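PDB 4EDP: ABC transporter, substrate-binding protein from Clostridium perfringens, which probably captures a solute outside the cell membrane and delivers it to the membrane-spanning part of an ABC importer. Local coordinates for residues A[48-53]-A[294-299]; A[134-138]-A[301-305]; A[166-171]-A[230-235]. Residue numbers count along the deposited sequence, not the author numbering.

Interaction 1 of 3, residues A[48-53]-A[294-299]; sequences VLKETV and KTAKAL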
ATOM      1  N   VAL A  48      19.351  -4.261  -7.858  1.00 39.24           N
ATOM      2  CA  VAL A  48      19.302  -4.522  -6.424  1.00 37.15           C
ATOM      3  C   VAL A  48      18.298  -5.629  -6.124  1.00 34.35           C
ATOM      4  O   VAL A  48      18.544  -6.511  -5.298  1.00 31.87           O
ATOM      5  CB  VAL A  48      18.910  -3.255  -5.644  1.00 37.53           C
ATOM      6  CG1 VAL A  48      18.891  -3.546  -4.148  1.00 35.23           C
ATOM      7  CG2 VAL A  48      19.869  -2.125  -5.964  1.00 39.28           C
ATOM      8  N   LEU A  49      17.167  -5.581  -6.818  1.00 33.70           N
ATOM      9  CA  LEU A  49      16.110  -6.568  -6.644  1.00 32.21           C
ATOM     10  C   LEU A  49      16.614  -7.973  -6.981  1.00 31.83           C
ATOM     11  O   LEU A  49      16.403  -8.929  -6.229  1.00 29.77           O
ATOM     12  CB  LEU A  49      14.933  -6.189  -7.538  1.00 32.37           C
ATOM     13  CG  LEU A  49      13.689  -7.043  -7.453  1.00 30.87           C
ATOM     14  CD1 LEU A  49      13.158  -7.085  -6.013  1.00 28.40           C
ATOM     15  CD2 LEU A  49      12.633  -6.490  -8.411  1.00 32.63           C
ATOM     16  N   LYS A  50      17.281  -8.090  -8.122  1.00 32.72           N
ATOM     17  CA  LYS A  50      17.853  -9.365  -8.544  1.00 33.19           C
ATOM     18  C   LYS A  50      18.913  -9.828  -7.555  1.00 32.86           C
ATOM     19  O   LYS A  50      18.942 -10.982  -7.152  1.00 31.52           O
ATOM     20  CB  LYS A  50      18.491  -9.223  -9.923  1.00 35.48           C
ATOM     21  CG  LYS A  50      17.522  -9.167 -11.093  1.00 37.78           C
ATOM     22  CD  LYS A  50      18.271  -8.801 -12.370  1.00 43.69           C
ATOM     23  CE  LYS A  50      17.471  -9.133 -13.621  1.00 45.94           C
ATOM     24  NZ  LYS A  50      16.102  -8.574 -13.566  1.00 45.96           N
ATOM     25  N   GLU A  51      19.789  -8.907  -7.176  1.00 33.68           N
ATOM     26  CA  GLU A  51      20.879  -9.193  -6.255  1.00 34.56           C
ATOM     27  C   GLU A  51      20.403  -9.635  -4.872  1.00 32.69           C
ATOM     28  O   GLU A  51      20.914 -10.596  -4.291  1.00 32.97           O
ATOM     29  CB  GLU A  51      21.732  -7.930  -6.117  1.00 37.13           C
ATOM     30  CG  GLU A  51      22.875  -8.035  -5.136  1.00 41.42           C
ATOM     31  CD  GLU A  51      23.636  -6.722  -5.000  1.00 48.53           C
ATOM     32  OE1 GLU A  51      23.292  -5.745  -5.705  1.00 50.74           O
ATOM     33  OE2 GLU A  51      24.568  -6.666  -4.176  1.00 52.31           O
ATOM     34  N   THR A  52      19.399  -8.933  -4.362  1.00 30.36           N
ATOM     35  CA  THR A  52      18.877  -9.168  -3.032  1.00 28.87           C
ATOM     36  C   THR A  52      17.888 -10.315  -2.891  1.00 26.75           C
ATOM     37  O   THR A  52      17.971 -11.088  -1.941  1.00 28.32           O
ATOM     38  CB  THR A  52      18.164  -7.891  -2.533  1.00 28.74           C
ATOM     39  OG1 THR A  52      19.097  -6.802  -2.541  1.00 29.30           O
ATOM     40  CG2 THR A  52      17.599  -8.089  -1.116  1.00 27.76           C
ATOM     41  N   VAL A  53      16.965 -10.423  -3.836  1.00 24.87           N
ATOM     42  CA  VAL A  53      15.902 -11.414  -3.768  1.00 23.98           C
ATOM     43  C   VAL A  53      15.979 -12.637  -4.685  1.00 24.10           C
ATOM     44  O   VAL A  53      16.032 -13.780  -4.221  1.00 24.70           O
ATOM     45  CB  VAL A  53      14.545 -10.709  -4.050  1.00 22.88           C
ATOM     46  CG1 VAL A  53      13.392 -11.715  -4.071  1.00 24.22           C
ATOM     47  CG2 VAL A  53      14.303  -9.621  -3.008  1.00 22.68           C
ATOM     48  N   LYS A 294      16.614  -8.216   4.657  1.00 21.76           N
ATOM     49  CA  LYS A 294      17.397  -7.754   3.505  1.00 23.22           C
ATOM     50  C   LYS A 294      16.646  -6.736   2.656  1.00 22.75           C
ATOM     51  O   LYS A 294      17.226  -5.730   2.257  1.00 24.59           O
ATOM     52  CB  LYS A 294      17.842  -8.935   2.628  1.00 24.33           C
ATOM     53  CG  LYS A 294      18.861  -9.844   3.310  1.00 28.54           C
ATOM     54  CD  LYS A 294      19.196 -11.092   2.497  1.00 33.46           C
ATOM     55  CE  LYS A 294      19.883 -10.786   1.176  1.00 36.82           C
ATOM     56  NZ  LYS A 294      20.186 -12.051   0.425  1.00 36.84           N
ATOM     57  N   THR A 295      15.369  -6.986   2.378  1.00 20.42           N
ATOM     58  CA  THR A 295      14.585  -6.062   1.540  1.00 20.31           C
ATOM     59  C   THR A 295      14.237  -4.749   2.255  1.00 20.44           C
ATOM     60  O   THR A 295      14.090  -3.705   1.608  1.00 20.69           O
ATOM     61  CB  THR A 295      13.321  -6.730   0.958  1.00 19.58           C
ATOM     62  OG1 THR A 295      12.537  -7.288   2.016  1.00 16.36           O
ATOM     63  CG2 THR A 295      13.721  -7.849   0.003  1.00 19.27           C
ATOM     64  N   ALA A 296      14.123  -4.799   3.581  1.00 20.65           N
ATOM     65  CA  ALA A 296      13.857  -3.597   4.376  1.00 20.35           C
ATOM     66  C   ALA A 296      15.055  -2.652   4.213  1.00 21.45           C
ATOM     67  O   ALA A 296      14.913  -1.453   3.975  1.00 22.13           O
ATOM     68  CB  ALA A 296      13.697  -3.974   5.830  1.00 19.29           C
ATOM     69  N   LYS A 297      16.242  -3.231   4.318  1.00 22.73           N
ATOM     70  CA  LYS A 297      17.493  -2.479   4.216  1.00 24.62           C
ATOM     71  C   LYS A 297      17.862  -2.059   2.799  1.00 25.34           C
ATOM     72  O   LYS A 297      18.280  -0.916   2.569  1.00 25.85           O
ATOM     73  CB  LYS A 297      18.635  -3.324   4.783  1.00 26.27           C
ATOM     74  CG  LYS A 297      18.447  -3.730   6.237  1.00 28.74           C
ATOM     75  CD  LYS A 297      19.537  -4.677   6.696  1.00 31.70           C
ATOM     76  CE  LYS A 297      19.223  -5.230   8.070  1.00 33.50           C
ATOM     77  NZ  LYS A 297      20.249  -6.202   8.511  1.00 34.07           N
ATOM     78  N   ALA A 298      17.731  -2.975   1.844  1.00 25.27           N
ATOM     79  CA  ALA A 298      18.148  -2.688   0.473  1.00 26.84           C
ATOM     80  C   ALA A 298      17.105  -2.034  -0.414  1.00 26.36           C
ATOM     81  O   ALA A 298      17.456  -1.243  -1.292  1.00 26.29           O
ATOM     82  CB  ALA A 298      18.653  -3.973  -0.196  1.00 27.89           C
ATOM     83  N   LEU A 299      15.835  -2.356  -0.191  1.00 24.75           N
ATOM     84  CA  LEU A 299      14.763  -1.843  -1.038  1.00 24.88           C
ATOM     85  C   LEU A 299      13.723  -0.983  -0.322  1.00 23.18           C
ATOM     86  O   LEU A 299      12.706  -0.623  -0.912  1.00 22.57           O
ATOM     87  CB  LEU A 299      14.043  -3.029  -1.704  1.00 24.49           C
ATOM     88  CG  LEU A 299      14.871  -3.945  -2.603  1.00 28.99           C
ATOM     89  CD1 LEU A 299      14.067  -5.183  -3.009  1.00 29.95           C
ATOM     90  CD2 LEU A 299      15.352  -3.160  -3.825  1.00 32.18           C
TER
HETATM   91  O   HOH W   1      21.850 -11.296  -1.389  1.00 40.31           O
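Helices 46-61 and 289-299 lie side by side, nearly antiparallel: the axes of their segments 48-53 and 294-299 approach to 10.3 Å at an angle of 156°. Apolar contact makes up most of the interface. Leu299 fits against two consecutive residues, with CD2 3.6 Å from Val48 CG1 and CD1 3.7 Å from Leu49 CD1. Val48 CG1 also meets Ala298 CB at 4.0 Å. The methyl groups of the threonines continue this strip: Thr295 CG2 is 3.5 Å from Val53 CG2 and 4.0 Å from Thr52 CG2. Both hydroxyls turn back to their own helices, Thr52 OG1 donating to Val48 O at 2.8 Å and Thr295 OG1 bonding to Val291 O. Polar links across the helices come from Lys294 alone. Its NZ gives a weak hydrogen bond to Thr52 O (3.4 Å) and a short one to water 1 (2.6 Å from NZ), which in turn donates a hydrogen bond to Glu51 O, 3.1 Å from the water. A bound acetate, probably from the crystallisation liquor, lies about 3 Å from the side chain of Leu49. With threonine hydroxyls satisfied locally and the lysine bond weak, the helices are held chiefly by methyl-to-methyl packing.

Interaction 2 of 3, residues A[134-138]-A[301-305]; sequences PAYTL and ESPVN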
ATOM      1  N   PRO A 134      -0.359 -13.786  -0.079  1.00 13.97           N
ATOM      2  CA  PRO A 134      -0.136 -13.002   1.137  1.00 13.89           C
ATOM      3  C   PRO A 134       0.593 -11.689   0.893  1.00 13.40           C
ATOM      4  O   PRO A 134       1.306 -11.538  -0.121  1.00 13.68           O
ATOM      5  CB  PRO A 134       0.788 -13.910   1.961  1.00 13.79           C
ATOM      6  CG  PRO A 134       1.585 -14.646   0.939  1.00 13.95           C
ATOM      7  CD  PRO A 134       0.663 -14.828  -0.258  1.00 14.77           C
ATOM      8  N   ALA A 135       0.407 -10.738   1.803  1.00 13.28           N
ATOM      9  CA  ALA A 135       1.196  -9.503   1.753  1.00 12.41           C
ATOM     10  C   ALA A 135       2.637  -9.867   2.060  1.00 12.91           C
ATOM     11  O   ALA A 135       2.871 -10.650   2.961  1.00 12.02           O
ATOM     12  CB  ALA A 135       0.736  -8.509   2.813  1.00 12.81           C
ATOM     13  N   TYR A 136       3.593  -9.283   1.335  1.00 11.99           N
ATOM     14  CA  TYR A 136       5.019  -9.478   1.630  1.00 12.36           C
ATOM     15  C   TYR A 136       5.631  -8.150   2.143  1.00 12.86           C
ATOM     16  O   TYR A 136       6.779  -8.121   2.616  1.00 12.65           O
ATOM     17  CB  TYR A 136       5.818  -9.983   0.399  1.00 13.78           C
ATOM     18  CG  TYR A 136       5.884  -8.968  -0.703  1.00 12.77           C
ATOM     19  CD1 TYR A 136       4.849  -8.848  -1.621  1.00 15.40           C
ATOM     20  CD2 TYR A 136       6.939  -8.063  -0.781  1.00 14.09           C
ATOM     21  CE1 TYR A 136       4.873  -7.882  -2.603  1.00 15.79           C
ATOM     22  CE2 TYR A 136       6.980  -7.101  -1.776  1.00 13.79           C
ATOM     23  CZ  TYR A 136       5.945  -7.014  -2.678  1.00 16.81           C
ATOM     24  OH  TYR A 136       5.965  -6.038  -3.656  1.00 20.20           O
ATOM     25  N   THR A 137       4.899  -7.044   1.992  1.00 12.43           N
ATOM     26  CA  THR A 137       5.336  -5.748   2.475  1.00 12.33           C
ATOM     27  C   THR A 137       4.092  -4.917   2.736  1.00 12.81           C
ATOM     28  O   THR A 137       2.979  -5.263   2.278  1.00 12.65           O
ATOM     29  CB  THR A 137       6.263  -5.016   1.468  1.00 12.36           C
ATOM     30  OG1 THR A 137       6.883  -3.890   2.092  1.00 15.65           O
ATOM     31  CG2 THR A 137       5.462  -4.536   0.221  1.00 12.54           C
ATOM     32  N   LEU A 138       4.278  -3.817   3.454  1.00 14.10           N
ATOM     33  CA  LEU A 138       3.193  -2.903   3.784  1.00 13.06           C
ATOM     34  C   LEU A 138       3.696  -1.472   3.750  1.00 12.65           C
ATOM     35  O   LEU A 138       4.901  -1.229   3.761  1.00 13.71           O
ATOM     36  CB  LEU A 138       2.611  -3.235   5.171  1.00 12.30           C
ATOM     37  CG  LEU A 138       3.524  -3.063   6.397  1.00 12.55           C
ATOM     38  CD1 LEU A 138       3.667  -1.590   6.829  1.00 13.37           C
ATOM     39  CD2 LEU A 138       2.975  -3.863   7.588  1.00 15.58           C
ATOM     40  N   GLU A 301      11.555  -1.762   1.856  1.00 18.13           N
ATOM     41  CA  GLU A 301      10.260  -2.451   1.972  1.00 16.85           C
ATOM     42  C   GLU A 301       9.971  -2.682   3.442  1.00 15.68           C
ATOM     43  O   GLU A 301      10.744  -3.349   4.135  1.00 15.66           O
ATOM     44  CB  GLU A 301      10.250  -3.779   1.219  1.00 16.84           C
ATOM     45  CG  GLU A 301      10.294  -3.618  -0.292  1.00 19.30           C
ATOM     46  CD  GLU A 301      10.293  -4.940  -1.045  1.00 24.90           C
ATOM     47  OE1 GLU A 301      10.315  -6.021  -0.416  1.00 22.40           O
ATOM     48  OE2 GLU A 301      10.287  -4.887  -2.289  1.00 30.90           O
ATOM     49  N   SER A 302       8.876  -2.109   3.927  1.00 14.09           N
ATOM     50  CA  SER A 302       8.475  -2.305   5.306  1.00 14.10           C
ATOM     51  C   SER A 302       8.127  -3.794   5.473  1.00 14.56           C
ATOM     52  O   SER A 302       7.416  -4.377   4.645  1.00 15.84           O
ATOM     53  CB  SER A 302       7.263  -1.458   5.681  1.00 13.98           C
ATOM     54  OG  SER A 302       7.551  -0.059   5.656  1.00 15.45           O
ATOM     55  N   PRO A 303       8.606  -4.401   6.550  1.00 15.34           N
ATOM     56  CA  PRO A 303       8.378  -5.828   6.726  1.00 15.40           C
ATOM     57  C   PRO A 303       7.015  -6.217   7.244  1.00 14.30           C
ATOM     58  O   PRO A 303       6.357  -5.445   7.958  1.00 15.08           O
ATOM     59  CB  PRO A 303       9.431  -6.207   7.753  1.00 16.06           C
ATOM     60  CG  PRO A 303       9.610  -4.954   8.575  1.00 17.60           C
ATOM     61  CD  PRO A 303       9.497  -3.846   7.585  1.00 15.06           C
ATOM     62  N   VAL A 304       6.572  -7.403   6.841  1.00 14.85           N
ATOM     63  CA  VAL A 304       5.339  -7.979   7.390  1.00 13.69           C
ATOM     64  C   VAL A 304       5.712  -9.065   8.411  1.00 15.04           C
ATOM     65  O   VAL A 304       4.858  -9.510   9.182  1.00 15.30           O
ATOM     66  CB  VAL A 304       4.398  -8.584   6.319  1.00 14.06           C
ATOM     67  CG1 VAL A 304       3.896  -7.491   5.350  1.00 13.24           C
ATOM     68  CG2 VAL A 304       5.080  -9.737   5.549  1.00 11.55           C
ATOM     69  N   ASN A 305       6.980  -9.494   8.423  1.00 15.81           N
ATOM     70  CA  ASN A 305       7.430 -10.514   9.350  1.00 17.17           C
ATOM     71  C   ASN A 305       7.760  -9.844  10.681  1.00 18.76           C
ATOM     72  O   ASN A 305       8.673  -9.028  10.750  1.00 18.22           O
ATOM     73  CB  ASN A 305       8.641 -11.284   8.765  1.00 17.96           C
ATOM     74  CG  ASN A 305       9.105 -12.427   9.648  1.00 18.35           C
ATOM     75  OD1 ASN A 305       9.227 -12.284  10.875  1.00 20.50           O
ATOM     76  ND2 ASN A 305       9.447 -13.565   9.018  1.00 17.59           N
TER
HETATM   77  O   HOH W   2       9.541  -7.437   2.102  1.00 25.53           O
HETATM   78  O   HOH W   3       7.467  -3.614  -3.010  1.00 25.53           O
HETATM   79  O   HOH W   4       7.027  -1.194   1.606  1.00 15.44           O
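Val304 lays its side chain over the backbone where segment 134-138 turns its corner: CG1 sits 3.7 Å from Tyr136 C and 3.5 Å from Thr137 N, while CG2 comes within 3.5 Å of Ala135 O, a buried carbonyl that has no hydrogen-bond partner in the model. Beside this lid, Ser302 O collects the direct polar contacts. Thr137 OG1 donates to it at 2.7 Å, Leu138 N adds a weak bond to Ser302 O at 3.4 Å, and Thr137 CA makes a CH...O contact with Ser302 O at 3.3 Å. Water 4 extends the link, donating to Thr137 OG1 (2.7 Å) and accepting from Ser302 N (3.1 Å). The hydroxyl of Ser302 is bound by Thr319 N. Glu301 reaches Tyr136 mainly through solvent: water 2 lies 3.0 Å from Glu301 OE1 and 2.9 Å from Tyr136 O, and water 3 lies 2.9 Å from Tyr136 OH and makes a weak bond to Glu301 OE2 at 3.2 Å. OE1 of Glu301 also approaches the edge of the Tyr136 ring, 3.8 Å from CE2. Gln292 ties the two segments from helix 289-299, bonding to Tyr136 O with NE2 and to Val304 N with OE1. Tyr136 also packs edge-to-face on Tyr91 and touches Trp42, and an acetate lies about 3 Å from the side chain of Glu301. A bent strand leaving one lobe for the other, beside aromatic rings and waters, is consistent with the hinge and cleft region of the two-lobed periplasmic-binding-protein fold.

Interaction 3 of 3, residues A[166-171]-A[230-235]; sequences NKIAIP and EIVAAV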
ATOM      1  N   ASN A 166      -7.969  26.376   2.417  1.00 14.03           N
ATOM      2  CA  ASN A 166      -6.930  26.479   1.409  1.00 13.42           C
ATOM      3  C   ASN A 166      -5.552  26.048   1.937  1.00 14.59           C
ATOM      4  O   ASN A 166      -4.550  26.638   1.551  1.00 15.27           O
ATOM      5  CB  ASN A 166      -6.806  27.942   0.939  1.00 15.32           C
ATOM      6  CG  ASN A 166      -8.146  28.600   0.633  1.00 16.32           C
ATOM      7  OD1 ASN A 166      -8.431  29.706   1.128  1.00 19.24           O
ATOM      8  ND2 ASN A 166      -8.966  27.949  -0.180  1.00 12.84           N
ATOM      9  N   LYS A 167      -5.482  25.023   2.785  1.00 11.67           N
ATOM     10  CA  LYS A 167      -4.162  24.631   3.354  1.00 13.42           C
ATOM     11  C   LYS A 167      -3.817  23.141   3.355  1.00 12.39           C
ATOM     12  O   LYS A 167      -2.762  22.772   3.863  1.00 13.59           O
ATOM     13  CB  LYS A 167      -4.049  25.175   4.779  1.00 14.36           C
ATOM     14  CG  LYS A 167      -3.851  26.655   4.880  1.00 20.21           C
ATOM     15  CD  LYS A 167      -3.729  27.081   6.331  1.00 28.33           C
ATOM     16  CE  LYS A 167      -3.057  28.444   6.457  1.00 31.10           C
ATOM     17  NZ  LYS A 167      -3.713  29.492   5.656  1.00 28.14           N
ATOM     18  N   ILE A 168      -4.679  22.267   2.826  1.00 11.88           N
ATOM     19  CA  ILE A 168      -4.327  20.840   2.814  1.00 11.93           C
ATOM     20  C   ILE A 168      -4.343  20.193   1.436  1.00 12.81           C
ATOM     21  O   ILE A 168      -4.976  20.684   0.504  1.00 13.31           O
ATOM     22  CB  ILE A 168      -5.247  19.970   3.770  1.00 11.06           C
ATOM     23  CG1 ILE A 168      -6.596  19.624   3.156  1.00 12.29           C
ATOM     24  CG2 ILE A 168      -5.420  20.641   5.159  1.00 13.15           C
ATOM     25  CD1 ILE A 168      -7.442  18.690   4.058  1.00 12.95           C
ATOM     26  N   ALA A 169      -3.602  19.094   1.321  1.00 12.50           N
ATOM     27  CA  ALA A 169      -3.595  18.270   0.115  1.00 13.37           C
ATOM     28  C   ALA A 169      -3.969  16.845   0.535  1.00 12.36           C
ATOM     29  O   ALA A 169      -3.535  16.372   1.599  1.00 12.71           O
ATOM     30  CB  ALA A 169      -2.227  18.285  -0.590  1.00 13.08           C
ATOM     31  N   ILE A 170      -4.761  16.178  -0.296  1.00 12.00           N
ATOM     32  CA  ILE A 170      -5.198  14.811  -0.043  1.00 12.76           C
ATOM     33  C   ILE A 170      -4.954  13.983  -1.318  1.00 12.89           C
ATOM     34  O   ILE A 170      -4.927  14.514  -2.434  1.00 14.82           O
ATOM     35  CB  ILE A 170      -6.680  14.736   0.408  1.00 12.24           C
ATOM     36  CG1 ILE A 170      -7.626  15.178  -0.711  1.00 14.99           C
ATOM     37  CG2 ILE A 170      -6.898  15.601   1.691  1.00 11.66           C
ATOM     38  CD1 ILE A 170      -9.137  15.198  -0.333  1.00 14.51           C
ATOM     39  N   PRO A 171      -4.740  12.676  -1.152  1.00 12.93           N
ATOM     40  CA  PRO A 171      -4.513  11.823  -2.297  1.00 13.54           C
ATOM     41  C   PRO A 171      -5.765  11.655  -3.134  1.00 13.33           C
ATOM     42  O   PRO A 171      -6.882  11.574  -2.590  1.00 14.29           O
ATOM     43  CB  PRO A 171      -4.120  10.480  -1.658  1.00 13.49           C
ATOM     44  CG  PRO A 171      -4.799  10.485  -0.363  1.00 14.90           C
ATOM     45  CD  PRO A 171      -4.688  11.917   0.109  1.00 13.52           C
ATOM     46  N   GLU A 230       2.334  26.482   0.068  1.00 25.71           N
ATOM     47  CA  GLU A 230       0.986  26.337  -0.492  1.00 24.85           C
ATOM     48  C   GLU A 230       0.057  25.514   0.396  1.00 22.36           C
ATOM     49  O   GLU A 230      -1.167  25.615   0.268  1.00 22.96           O
ATOM     50  CB  GLU A 230       1.025  25.641  -1.848  1.00 26.14           C
ATOM     51  CG  GLU A 230       1.805  26.349  -2.933  1.00 33.39           C
ATOM     52  CD  GLU A 230       1.798  25.548  -4.228  1.00 40.16           C
ATOM     53  OE1 GLU A 230       0.741  24.962  -4.573  1.00 47.83           O
ATOM     54  OE2 GLU A 230       2.847  25.508  -4.902  1.00 45.97           O
ATOM     55  N   ILE A 231       0.641  24.640   1.210  1.00 18.38           N
ATOM     56  CA  ILE A 231      -0.101  23.807   2.144  1.00 17.54           C
ATOM     57  C   ILE A 231       0.654  23.749   3.463  1.00 17.56           C
ATOM     58  O   ILE A 231       1.872  23.950   3.514  1.00 17.74           O
ATOM     59  CB  ILE A 231      -0.355  22.357   1.615  1.00 16.63           C
ATOM     60  CG1 ILE A 231       0.971  21.640   1.313  1.00 15.36           C
ATOM     61  CG2 ILE A 231      -1.253  22.365   0.367  1.00 15.67           C
ATOM     62  CD1 ILE A 231       0.831  20.199   0.784  1.00 14.27           C
ATOM     63  N   VAL A 232      -0.107  23.494   4.518  1.00 17.41           N
ATOM     64  CA  VAL A 232       0.370  23.320   5.888  1.00 18.31           C
ATOM     65  C   VAL A 232       0.280  21.846   6.278  1.00 15.95           C
ATOM     66  O   VAL A 232       0.978  21.391   7.185  1.00 16.65           O
ATOM     67  CB  VAL A 232      -0.531  24.110   6.861  1.00 17.92           C
ATOM     68  CG1 VAL A 232      -0.380  23.625   8.281  1.00 23.26           C
ATOM     69  CG2 VAL A 232      -0.239  25.612   6.734  1.00 20.90           C
ATOM     70  N   ALA A 233      -0.610  21.101   5.616  1.00 14.79           N
ATOM     71  CA  ALA A 233      -0.803  19.676   5.924  1.00 13.62           C
ATOM     72  C   ALA A 233      -1.174  18.833   4.718  1.00 13.74           C
ATOM     73  O   ALA A 233      -1.790  19.321   3.767  1.00 12.64           O
ATOM     74  CB  ALA A 233      -1.902  19.504   6.998  1.00 13.82           C
ATOM     75  N   ALA A 234      -0.783  17.565   4.750  1.00 12.39           N
ATOM     76  CA  ALA A 234      -1.163  16.629   3.696  1.00 13.06           C
ATOM     77  C   ALA A 234      -1.336  15.216   4.235  1.00 13.71           C
ATOM     78  O   ALA A 234      -0.584  14.782   5.119  1.00 12.96           O
ATOM     79  CB  ALA A 234      -0.121  16.611   2.541  1.00 13.07           C
ATOM     80  N   VAL A 235      -2.343  14.511   3.742  1.00 12.66           N
ATOM     81  CA  VAL A 235      -2.492  13.098   4.073  1.00 11.94           C
ATOM     82  C   VAL A 235      -1.531  12.449   3.078  1.00 12.82           C
ATOM     83  O   VAL A 235      -1.703  12.597   1.870  1.00 14.13           O
ATOM     84  CB  VAL A 235      -3.921  12.584   3.874  1.00 12.80           C
ATOM     85  CG1 VAL A 235      -3.972  11.071   4.001  1.00 12.31           C
ATOM     86  CG2 VAL A 235      -4.876  13.271   4.836  1.00 12.63           C
TER
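Two parallel strands of an alpha/beta lobe pair here, 168-171 running at 9° to 233-235 with their axes 4.7 Å apart. Strand 168-171 lies between 233-237 and 212-216, and helix 219-227 makes the beta-alpha-beta crossover from 212-216 to 233-237. The ladder alternates regularly: Ala169 N donates to Ala233 O at 3.1 Å, and Ala169 O accepts from Val235 N at 3.1 Å. At its start Lys167 O accepts two hydrogen bonds, from Val232 N (2.8 Å) and Ala233 N (3.2 Å), so Val232 is an extra residue in a bulge-like irregularity that shifts the pairing from Lys167-Ile231 to Ile168-Ala233. The intervening Ile168 and Ile170 turn their backbone groups to the other neighbour, bonding to Asn211 and Val213 and to Tyr216. CH...O contacts join Ile168 CA to Ala233 O (3.1 Å) and Ala234 CA to Ala169 O (3.2 Å). Ile168 CG2 meets Ala233 CB at 4.1 Å on one face; on the other, Ala169 CB lies 4.1 Å from Ala234 CB and 3.9 Å from Ile231 CD1, covered by Leu222 and Met225 of helix 219-227. The ladder ends at Pro171, whose nitrogen has no proton for Val235 O: that carbonyl is bonded by Tyr216 OH, and Pro171 CD rests 3.5 Å from Val235 O.

Interactions 1 and 2 are neighbours in one lobe, their centres 13 Å apart, and they touch through a probable hydrogen bond of 3.2 Å from Glu301 N to Thr295 O, where helix 289-299 runs out into the loop of 301-305. Their segments alternate along the chain. Interaction 3 falls between residues 138 and 294 in sequence but lies in the other lobe, with its centre 33 Å from interaction 1 and 28 Å from interaction 2. One link between the lobes is the mixed sheet: strand 135-145 starts in interaction 2 and pairs with strand 233-237 of interaction 3. By residue 294 the chain has entered the second lobe and returned, as in two-lobed solute-binding proteins.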